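Local coordinates for protein aminoacyl-tRNA synthetase (Cryptosporidium parvum, PDB 5F9Z) that probably attaches proline to its cognate tRNA in an ATP-dependent reaction, as a class II prolyl-tRNA synthetase, and binds the inhibitor halofuginone together with an ATP analogue, at residues T176-R181 against L185-I190; K320-E325 against R368-R373; F363-R368 against R373-V378. All blocks are in the same frame, centred on the assembly; numbering follows the deposited sequence. Where two conformers were deposited one is given.

Interaction 1 belongs to the catalytic core, where a strand turns back into the helix that follows it; interactions 2 and 3 lie in the anticodon-binding domain, on the opposite side of the chain's centre, their centres about 56 Å and 53 Å from that of interaction 1. These two touch each other and both use helix 367-372: interaction 2 packs it against helix 317-332, and interaction 3 pairs the strands before and after it. Interactions 1 and 3 are largely buried. The first mixes a histidine–threonine pair with methionine packing, the third combines backbone pairing with an apolar layer, and interaction 2, nearer the surface, sets a salt bridge beside an isoleucine pair.

Interaction 1 (T176-R181 against L185-I190); sequences TAHSTR and LEMVDI
The imidazole of His178 and the side chain of Met187 cross at about a right angle, and Met187 approaches the ring on a slant, through its first two methylenes. The nearest pair is His178 NE2 and Met187 CB, 3.7 Å apart, with His178 CE1 close behind at 3.8 Å from the same CB. Both ring nitrogens are engaged: NE2 lies 2.8 Å from Thr176 OG1 in a hydrogen bond that either could donate, while ND1 bonds to the carboxylate of Glu183 in the first turn of the helix. Held at two points, the ring has little freedom to flip, and a histidine suits a buried place that needs a flat group with a polar atom on two sides. Thr176 OG1 also bonds to Thr271 OG1 on the adjoining strand 265-276.

Strand 168-178 is the second strand of class II motif 2 and part of the antiparallel sheet that carries the active site; here it runs out into helix 181-202, which packs back on it. The side chain of Thr176 is about 11 Å from the bound halofuginone, near the pocket without lining it.

A bend at chi2 (68°) carries Met187 past His178 until its CE stands 3.7 Å from Thr176 CG2, and flexible, unbranched methionine also reaches Trp273. At the turn, Thr180 takes the N-cap position and its OG1 receives the backbone N of Glu183. One turn into the helix, Leu185 N donates to Arg181 O over 2.9 Å, and Leu185 lays its side chain against Leu245 of strand 236-247.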
loop_
_atom_site.group_PDB
_atom_site.type_symbol
_atom_site.label_atom_id
_atom_site.label_comp_id
_atom_site.label_asym_id
_atom_site.label_seq_id
_atom_site.Cartn_x
_atom_site.Cartn_y
_atom_site.Cartn_z
ATOM N N THR A 176 20.280 -1.592 5.432
ATOM C CA THR A 176 21.271 -0.673 5.966
ATOM C C THR A 176 22.086 -1.362 7.050
ATOM O O THR A 176 21.627 -2.313 7.686
ATOM C CB THR A 176 20.619 0.591 6.538
ATOM O OG1 THR A 176 19.827 0.246 7.683
ATOM C CG2 THR A 176 19.734 1.254 5.494
ATOM N N ALA A 177 23.310 -0.876 7.245
ATOM C CA ALA A 177 24.194 -1.349 8.298
ATOM C C ALA A 177 24.784 -0.145 9.015
ATOM O O ALA A 177 25.195 0.826 8.375
ATOM C CB ALA A 177 25.313 -2.238 7.741
ATOM N N HIS A 178 24.820 -0.210 10.343
ATOM C CA HIS A 178 25.241 0.916 11.160
ATOM C C HIS A 178 26.236 0.450 12.213
ATOM O O HIS A 178 26.324 -0.737 12.536
ATOM C CB HIS A 178 24.039 1.594 11.832
ATOM C CG HIS A 178 22.913 1.894 10.891
ATOM N ND1 HIS A 178 22.725 3.137 10.326
ATOM C CD2 HIS A 178 21.920 1.108 10.410
ATOM C CE1 HIS A 178 21.663 3.104 9.540
ATOM N NE2 HIS A 178 21.156 1.885 9.574
ATOM N N SER A 179 26.991 1.411 12.747
ATOM C CA SER A 179 27.989 1.108 13.765
ATOM C C SER A 179 27.396 1.024 15.165
ATOM O O SER A 179 28.051 0.492 16.068
ATOM C CB SER A 179 29.100 2.159 13.745
ATOM O OG SER A 179 28.604 3.434 14.113
ATOM N N THR A 180 26.184 1.537 15.368
ATOM C CA THR A 180 25.535 1.515 16.670
ATOM C C THR A 180 24.088 1.075 16.520
ATOM O O THR A 180 23.452 1.310 15.487
ATOM C CB THR A 180 25.575 2.892 17.356
ATOM O OG1 THR A 180 24.925 3.861 16.525
ATOM C CG2 THR A 180 27.011 3.329 17.618
ATOM N N ARG A 181 23.573 0.422 17.564
ATOM C CA ARG A 181 22.163 0.042 17.576
ATOM C C ARG A 181 21.257 1.266 17.588
ATOM O O ARG A 181 20.171 1.238 16.997
ATOM C CB ARG A 181 21.870 -0.850 18.783
ATOM C CG ARG A 181 20.416 -1.276 18.905
ATOM C CD ARG A 181 20.142 -1.943 20.243
ATOM N NE ARG A 181 18.727 -2.260 20.413
ATOM C CZ ARG A 181 17.824 -1.412 20.895
ATOM N NH1 ARG A 181 18.186 -0.188 21.256
ATOM N NH2 ARG A 181 16.557 -1.786 21.013
ATOM N N LEU A 185 18.164 1.892 14.964
ATOM C CA LEU A 185 16.768 2.047 15.361
ATOM C C LEU A 185 16.191 3.360 14.847
ATOM O O LEU A 185 15.027 3.416 14.433
ATOM C CB LEU A 185 16.639 1.960 16.882
ATOM C CG LEU A 185 15.232 2.141 17.455
ATOM C CD1 LEU A 185 14.264 1.136 16.848
ATOM C CD2 LEU A 185 15.251 2.022 18.973
ATOM N N GLU A 186 16.991 4.429 14.868
ATOM C CA GLU A 186 16.553 5.685 14.270
ATOM C C GLU A 186 16.268 5.520 12.783
ATOM O O GLU A 186 15.347 6.151 12.254
ATOM C CB GLU A 186 17.607 6.770 14.497
ATOM C CG GLU A 186 17.769 7.174 15.954
ATOM C CD GLU A 186 19.029 7.985 16.200
ATOM O OE1 GLU A 186 19.841 8.126 15.262
ATOM O OE2 GLU A 186 19.207 8.476 17.335
ATOM N N MET A 187 17.038 4.671 12.099
ATOM C CA MET A 187 16.756 4.380 10.697
ATOM C C MET A 187 15.453 3.605 10.548
ATOM O O MET A 187 14.709 3.809 9.580
ATOM C CB MET A 187 17.920 3.603 10.081
ATOM C CG MET A 187 17.783 3.342 8.593
ATOM S SD MET A 187 17.908 4.850 7.617
ATOM C CE MET A 187 17.584 4.215 5.980
ATOM N N VAL A 188 15.159 2.711 11.496
ATOM C CA VAL A 188 13.911 1.951 11.450
ATOM C C VAL A 188 12.716 2.888 11.578
ATOM O O VAL A 188 11.752 2.801 10.809
ATOM C CB VAL A 188 13.898 0.871 12.547
ATOM C CG1 VAL A 188 12.558 0.151 12.569
ATOM C CG2 VAL A 188 15.033 -0.115 12.338
ATOM N N ASP A 189 12.765 3.798 12.554
ATOM C CA ASP A 189 11.663 4.733 12.755
ATOM C C ASP A 189 11.537 5.716 11.599
ATOM O O ASP A 189 10.422 6.118 11.246
ATOM C CB ASP A 189 11.849 5.488 14.072
ATOM C CG ASP A 189 11.803 4.578 15.277
ATOM O OD1 ASP A 189 11.080 3.564 15.224
ATOM O OD2 ASP A 189 12.490 4.877 16.276
ATOM N N ILE A 190 12.662 6.118 11.003
ATOM C CA ILE A 190 12.620 7.050 9.879
ATOM C C ILE A 190 11.891 6.422 8.697
ATOM O O ILE A 190 11.032 7.053 8.069
ATOM C CB ILE A 190 14.046 7.490 9.497
ATOM C CG1 ILE A 190 14.540 8.584 10.447
ATOM C CG2 ILE A 190 14.096 7.963 8.051
ATOM C CD1 ILE A 190 15.993 8.956 10.248
#

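Interaction 2 (K320-E325 against R368-R373)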
loop_
_atom_site.group_PDB
_atom_site.type_symbol
_atom_site.label_atom_id
_atom_site.label_comp_id
_atom_site.label_asym_id
_atom_site.label_seq_id
_atom_site.Cartn_x
_atom_site.Cartn_y
_atom_site.Cartn_z
ATOM N N LYS A 320 -12.876 22.988 -29.684
ATOM C CA LYS A 320 -11.527 22.457 -29.527
ATOM C C LYS A 320 -10.577 23.510 -28.975
ATOM O O LYS A 320 -9.625 23.173 -28.259
ATOM C CB LYS A 320 -11.006 21.929 -30.865
ATOM N N LYS A 321 -10.820 24.783 -29.291
ATOM C CA LYS A 321 -9.956 25.851 -28.803
ATOM C C LYS A 321 -10.126 26.058 -27.302
ATOM O O LYS A 321 -9.154 26.343 -26.595
ATOM C CB LYS A 321 -10.251 27.138 -29.572
ATOM C CG LYS A 321 -9.311 28.291 -29.286
ATOM C CD LYS A 321 -9.601 29.443 -30.233
ATOM C CE LYS A 321 -9.005 30.743 -29.733
ATOM N NZ LYS A 321 -9.973 31.865 -29.897
ATOM N N ILE A 322 -11.354 25.915 -26.799
ATOM C CA ILE A 322 -11.585 26.039 -25.364
ATOM C C ILE A 322 -10.972 24.859 -24.620
ATOM O O ILE A 322 -10.351 25.028 -23.565
ATOM C CB ILE A 322 -13.091 26.176 -25.074
ATOM C CG1 ILE A 322 -13.596 27.549 -25.520
ATOM C CG2 ILE A 322 -13.379 25.959 -23.595
ATOM C CD1 ILE A 322 -12.929 28.704 -24.804
ATOM N N CYS A 323 -11.129 23.648 -25.161
ATOM C CA CYS A 323 -10.549 22.472 -24.519
ATOM C C CYS A 323 -9.027 22.546 -24.504
ATOM O O CYS A 323 -8.392 22.190 -23.503
ATOM C CB CYS A 323 -11.019 21.201 -25.227
ATOM S SG CYS A 323 -12.804 20.932 -25.163
ATOM N N ASN A 324 -8.422 23.004 -25.603
ATOM C CA ASN A 324 -6.972 23.163 -25.631
ATOM C C ASN A 324 -6.518 24.243 -24.657
ATOM O O ASN A 324 -5.470 24.107 -24.015
ATOM C CB ASN A 324 -6.499 23.486 -27.047
ATOM C CG ASN A 324 -6.619 22.303 -27.987
ATOM O OD1 ASN A 324 -6.719 21.156 -27.552
ATOM N ND2 ASN A 324 -6.602 22.577 -29.287
ATOM N N GLU A 325 -7.292 25.324 -24.535
ATOM C CA GLU A 325 -6.952 26.373 -23.579
ATOM C C GLU A 325 -7.025 25.851 -22.150
ATOM O O GLU A 325 -6.123 26.095 -21.341
ATOM C CB GLU A 325 -7.880 27.575 -23.765
ATOM C CG GLU A 325 -7.726 28.643 -22.693
ATOM C CD GLU A 325 -8.619 29.844 -22.929
ATOM O OE1 GLU A 325 -8.222 30.964 -22.547
ATOM O OE2 GLU A 325 -9.716 29.668 -23.500
ATOM N N ARG A 368 -23.093 26.068 -23.822
ATOM C CA ARG A 368 -23.233 27.013 -22.718
ATOM C C ARG A 368 -21.899 27.280 -22.036
ATOM O O ARG A 368 -21.654 28.398 -21.568
ATOM C CB ARG A 368 -24.251 26.489 -21.705
ATOM N N ASP A 369 -21.024 26.274 -21.974
ATOM C CA ASP A 369 -19.719 26.465 -21.354
ATOM C C ASP A 369 -18.808 27.313 -22.236
ATOM O O ASP A 369 -18.045 28.144 -21.731
ATOM C CB ASP A 369 -19.081 25.109 -21.060
ATOM C CG ASP A 369 -19.988 24.204 -20.251
ATOM O OD1 ASP A 369 -19.980 24.310 -19.007
ATOM O OD2 ASP A 369 -20.712 23.388 -20.860
ATOM N N ILE A 370 -18.875 27.112 -23.553
ATOM C CA ILE A 370 -18.093 27.933 -24.474
ATOM C C ILE A 370 -18.556 29.383 -24.417
ATOM O O ILE A 370 -17.745 30.316 -24.486
ATOM C CB ILE A 370 -18.193 27.370 -25.904
ATOM C CG1 ILE A 370 -17.752 25.906 -25.940
ATOM C CG2 ILE A 370 -17.365 28.203 -26.871
ATOM C CD1 ILE A 370 -18.063 25.215 -27.246
ATOM N N GLU A 371 -19.866 29.593 -24.278
ATOM C CA GLU A 371 -20.418 30.943 -24.321
ATOM C C GLU A 371 -20.003 31.755 -23.101
ATOM O O GLU A 371 -19.757 32.963 -23.208
ATOM C CB GLU A 371 -21.941 30.870 -24.433
ATOM C CG GLU A 371 -22.629 32.206 -24.633
ATOM C CD GLU A 371 -24.131 32.059 -24.789
ATOM O OE1 GLU A 371 -24.620 30.909 -24.759
ATOM O OE2 GLU A 371 -24.820 33.088 -24.942
ATOM N N LYS A 372 -19.916 31.116 -21.939
ATOM C CA LYS A 372 -19.576 31.798 -20.697
ATOM C C LYS A 372 -18.084 31.789 -20.394
ATOM O O LYS A 372 -17.673 32.378 -19.389
ATOM C CB LYS A 372 -20.332 31.161 -19.526
ATOM C CG LYS A 372 -21.837 31.085 -19.719
ATOM C CD LYS A 372 -22.488 30.240 -18.635
ATOM C CE LYS A 372 -22.310 30.865 -17.261
ATOM N NZ LYS A 372 -22.999 32.182 -17.158
ATOM N N ARG A 373 -17.272 31.151 -21.237
ATOM C CA ARG A 373 -15.859 30.904 -20.944
ATOM C C ARG A 373 -15.701 30.277 -19.561
ATOM O O ARG A 373 -14.936 30.742 -18.713
ATOM C CB ARG A 373 -15.028 32.182 -21.081
ATOM C CG ARG A 373 -14.750 32.569 -22.525
ATOM C CD ARG A 373 -13.697 33.660 -22.632
ATOM N NE ARG A 373 -12.467 33.317 -21.923
ATOM C CZ ARG A 373 -11.533 32.494 -22.391
ATOM N NH1 ARG A 373 -10.446 32.245 -21.674
ATOM N NH2 ARG A 373 -11.687 31.908 -23.570
#
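Glu325 and Arg373 meet in a two-pronged, end-on salt bridge, each carboxylate oxygen taking one terminal nitrogen of the guanidinium. The shorter arm runs from Arg373 NH1 to Glu325 OE1, 2.7 Å and fairly straight at 163°; it lies close to the guanidinium plane but reaches the oxygen from above the carboxylate plane. The second, Arg373 NH2 to Glu325 OE2 at 3.0 Å, uses the syn lone pair. The two flat groups are turned 45° against each other, so the grip is twisted rather than coplanar. Beneath it the apolar layer begins: Ile322 CD1 sits 3.7 Å from Arg373 NH2, and Ile322 CG1 touches Ile370 CG2 at 4.1 Å. Isoleucine suits both positions, since its branched side chain fills the gap between helices while the charged pair lies on the more solvent-facing side.

These contacts join helix 317-332 to the short helix 367-372 within the anticodon-binding domain, an alpha/beta fold in which helices pack on a mixed sheet. Ile322 and Ile370 both rest on Val365 of strand 361-365, which places the pair over the end of that strand.

Arg373 is the first residue to leave helical torsions, in a Schellman motif: its phi is positive, a weak bond runs from its N back to Ile370 O, and Ser374 N probably bonds to Asp369 O. From this reversal its side chain bends at chi3 (53°) to face helix 317-332, whereas Glu325 extends straight to meet it. Ile390 packs against Ile322, Glu325 and Arg373 alike, and its backbone bonds to that of Arg373, fixing the base of the arginine.

Interaction 3 (F363-R368 against R373-V378); sequences FEVGPR and RSVRVV
With CG of Phe363 set beside its own backbone N and anti to the carbonyl carbon (chi1 -71°), the phenyl ring lies alongside Val377, both side chains pointing the same way. Ring atom CE1 meets Val377 CG2 at 3.5 Å, while Val375 CG2 stands over a face of the ring, 4.4 Å from Phe363 CD2. Val365 CG2 and Val375 CG1, 4.1 Å apart, extend this apolar layer. Beta-branched valines and a flat ring suit it well, for Val326 and Leu330 of helix 317-332 and Ile397 of helix 393-417 cover Phe363 there.

The side chains of Glu364 and Arg376 occupy the other face. Glu364 has the same kind of first torsion (chi1 -57°) and then runs out straight, laying OE1 3.5 Å from Arg376 CG and OE2 against a methyl of Val378. Arg376 instead bends at chi2 and chi3, which leads its guanidinium away, and a water bridges the two groups, donating to Glu364 OE1 and accepting from Arg376 NH1. Their direct partners are others: Arg362 for Glu364 and Asp387 for Arg376. The first two carbons of the arginine side chain thus pack on the glutamate while its polar end serves the next strand.

Underneath, Glu364 and Arg376 form an antiparallel hydrogen-bonded pair, with Glu364 N to Arg376 O at 2.8 Å and Arg376 N to Glu364 O longer at 3.2 Å. Phe363 and Val377 make the neighbouring non-hydrogen-bonded pair, where Phe363 CA also gives a CH···O contact to Arg376 O. The strands are twisted, their directions 140° apart. Linked by the short helix 367-372, they are antiparallel neighbours in the mixed five-stranded sheet of the anticodon-binding domain found in class IIa synthetases.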
loop_
_atom_site.group_PDB
_atom_site.type_symbol
_atom_site.label_atom_id
_atom_site.label_comp_id
_atom_site.label_asym_id
_atom_site.label_seq_id
_atom_site.Cartn_x
_atom_site.Cartn_y
_atom_site.Cartn_z
ATOM N N PHE A 363 -14.457 17.533 -16.925
ATOM C CA PHE A 363 -14.888 18.831 -17.426
ATOM C C PHE A 363 -15.855 18.605 -18.578
ATOM O O PHE A 363 -15.490 17.994 -19.588
ATOM C CB PHE A 363 -13.699 19.676 -17.888
ATOM C CG PHE A 363 -12.825 20.176 -16.768
ATOM C CD1 PHE A 363 -13.124 19.896 -15.445
ATOM C CD2 PHE A 363 -11.704 20.942 -17.046
ATOM C CE1 PHE A 363 -12.316 20.359 -14.423
ATOM C CE2 PHE A 363 -10.896 21.412 -16.031
ATOM C CZ PHE A 363 -11.202 21.119 -14.718
ATOM N N GLU A 364 -17.083 19.086 -18.422
ATOM C CA GLU A 364 -18.085 19.036 -19.477
ATOM C C GLU A 364 -18.088 20.379 -20.196
ATOM O O GLU A 364 -18.372 21.414 -19.583
ATOM C CB GLU A 364 -19.464 18.715 -18.902
ATOM C CG GLU A 364 -19.502 17.419 -18.109
ATOM C CD GLU A 364 -20.856 17.151 -17.484
ATOM O OE1 GLU A 364 -21.766 17.991 -17.649
ATOM O OE2 GLU A 364 -21.009 16.100 -16.828
ATOM N N VAL A 365 -17.763 20.362 -21.485
ATOM C CA VAL A 365 -17.609 21.577 -22.279
ATOM C C VAL A 365 -18.641 21.525 -23.397
ATOM O O VAL A 365 -18.433 20.862 -24.419
ATOM C CB VAL A 365 -16.190 21.728 -22.837
ATOM C CG1 VAL A 365 -16.069 23.016 -23.638
ATOM C CG2 VAL A 365 -15.172 21.701 -21.706
ATOM N N GLY A 366 -19.757 22.226 -23.208
ATOM C CA GLY A 366 -20.781 22.323 -24.218
ATOM C C GLY A 366 -20.964 23.749 -24.692
ATOM O O GLY A 366 -20.200 24.648 -24.327
ATOM N N PRO A 367 -21.975 23.977 -25.539
ATOM C CA PRO A 367 -22.247 25.351 -26.005
ATOM C C PRO A 367 -22.347 26.376 -24.886
ATOM O O PRO A 367 -21.749 27.455 -24.982
ATOM C CB PRO A 367 -23.578 25.203 -26.758
ATOM C CG PRO A 367 -23.717 23.744 -27.082
ATOM C CD PRO A 367 -22.668 22.961 -26.347
ATOM N N ARG A 368 -23.093 26.068 -23.822
ATOM C CA ARG A 368 -23.233 27.013 -22.718
ATOM C C ARG A 368 -21.899 27.280 -22.036
ATOM O O ARG A 368 -21.654 28.398 -21.568
ATOM C CB ARG A 368 -24.251 26.489 -21.705
ATOM N N ARG A 373 -17.272 31.151 -21.237
ATOM C CA ARG A 373 -15.859 30.904 -20.944
ATOM C C ARG A 373 -15.701 30.277 -19.561
ATOM O O ARG A 373 -14.936 30.742 -18.713
ATOM C CB ARG A 373 -15.028 32.182 -21.081
ATOM C CG ARG A 373 -14.750 32.569 -22.525
ATOM C CD ARG A 373 -13.697 33.660 -22.632
ATOM N NE ARG A 373 -12.467 33.317 -21.923
ATOM C CZ ARG A 373 -11.533 32.494 -22.391
ATOM N NH1 ARG A 373 -10.446 32.245 -21.674
ATOM N NH2 ARG A 373 -11.687 31.908 -23.570
ATOM N N SER A 374 -16.461 29.207 -19.341
ATOM C CA SER A 374 -16.466 28.465 -18.091
ATOM C C SER A 374 -16.535 26.981 -18.419
ATOM O O SER A 374 -16.748 26.591 -19.570
ATOM C CB SER A 374 -17.640 28.892 -17.198
ATOM O OG SER A 374 -18.229 27.780 -16.548
ATOM N N VAL A 375 -16.344 26.146 -17.402
ATOM C CA VAL A 375 -16.385 24.698 -17.567
ATOM C C VAL A 375 -17.231 24.093 -16.458
ATOM O O VAL A 375 -17.224 24.578 -15.320
ATOM C CB VAL A 375 -14.971 24.075 -17.575
ATOM C CG1 VAL A 375 -14.211 24.483 -18.829
ATOM C CG2 VAL A 375 -14.207 24.473 -16.327
ATOM N N ARG A 376 -17.966 23.037 -16.797
ATOM C CA ARG A 376 -18.754 22.286 -15.828
ATOM C C ARG A 376 -17.879 21.196 -15.218
ATOM O O ARG A 376 -17.427 20.289 -15.924
ATOM C CB ARG A 376 -19.991 21.681 -16.490
ATOM C CG ARG A 376 -20.732 20.670 -15.627
ATOM C CD ARG A 376 -21.176 21.278 -14.305
ATOM N NE ARG A 376 -22.057 22.425 -14.495
ATOM C CZ ARG A 376 -23.378 22.343 -14.612
ATOM N NH1 ARG A 376 -23.978 21.162 -14.560
ATOM N NH2 ARG A 376 -24.100 23.443 -14.781
ATOM N N VAL A 377 -17.644 21.288 -13.914
ATOM C CA VAL A 377 -16.799 20.343 -13.195
ATOM C C VAL A 377 -17.689 19.399 -12.401
ATOM O O VAL A 377 -18.587 19.843 -11.675
ATOM C CB VAL A 377 -15.811 21.072 -12.269
ATOM C CG1 VAL A 377 -14.874 20.077 -11.602
ATOM C CG2 VAL A 377 -15.030 22.121 -13.046
ATOM N N VAL A 378 -17.443 18.099 -12.538
ATOM C CA VAL A 378 -18.127 17.073 -11.761
ATOM C C VAL A 378 -17.066 16.301 -10.988
ATOM O O VAL A 378 -16.124 15.765 -11.584
ATOM C CB VAL A 378 -18.954 16.131 -12.649
ATOM C CG1 VAL A 378 -19.710 15.125 -11.791
ATOM C CG2 VAL A 378 -19.915 16.925 -13.519
HETATM O O HOH W 1 -23.188 18.159 -15.135
#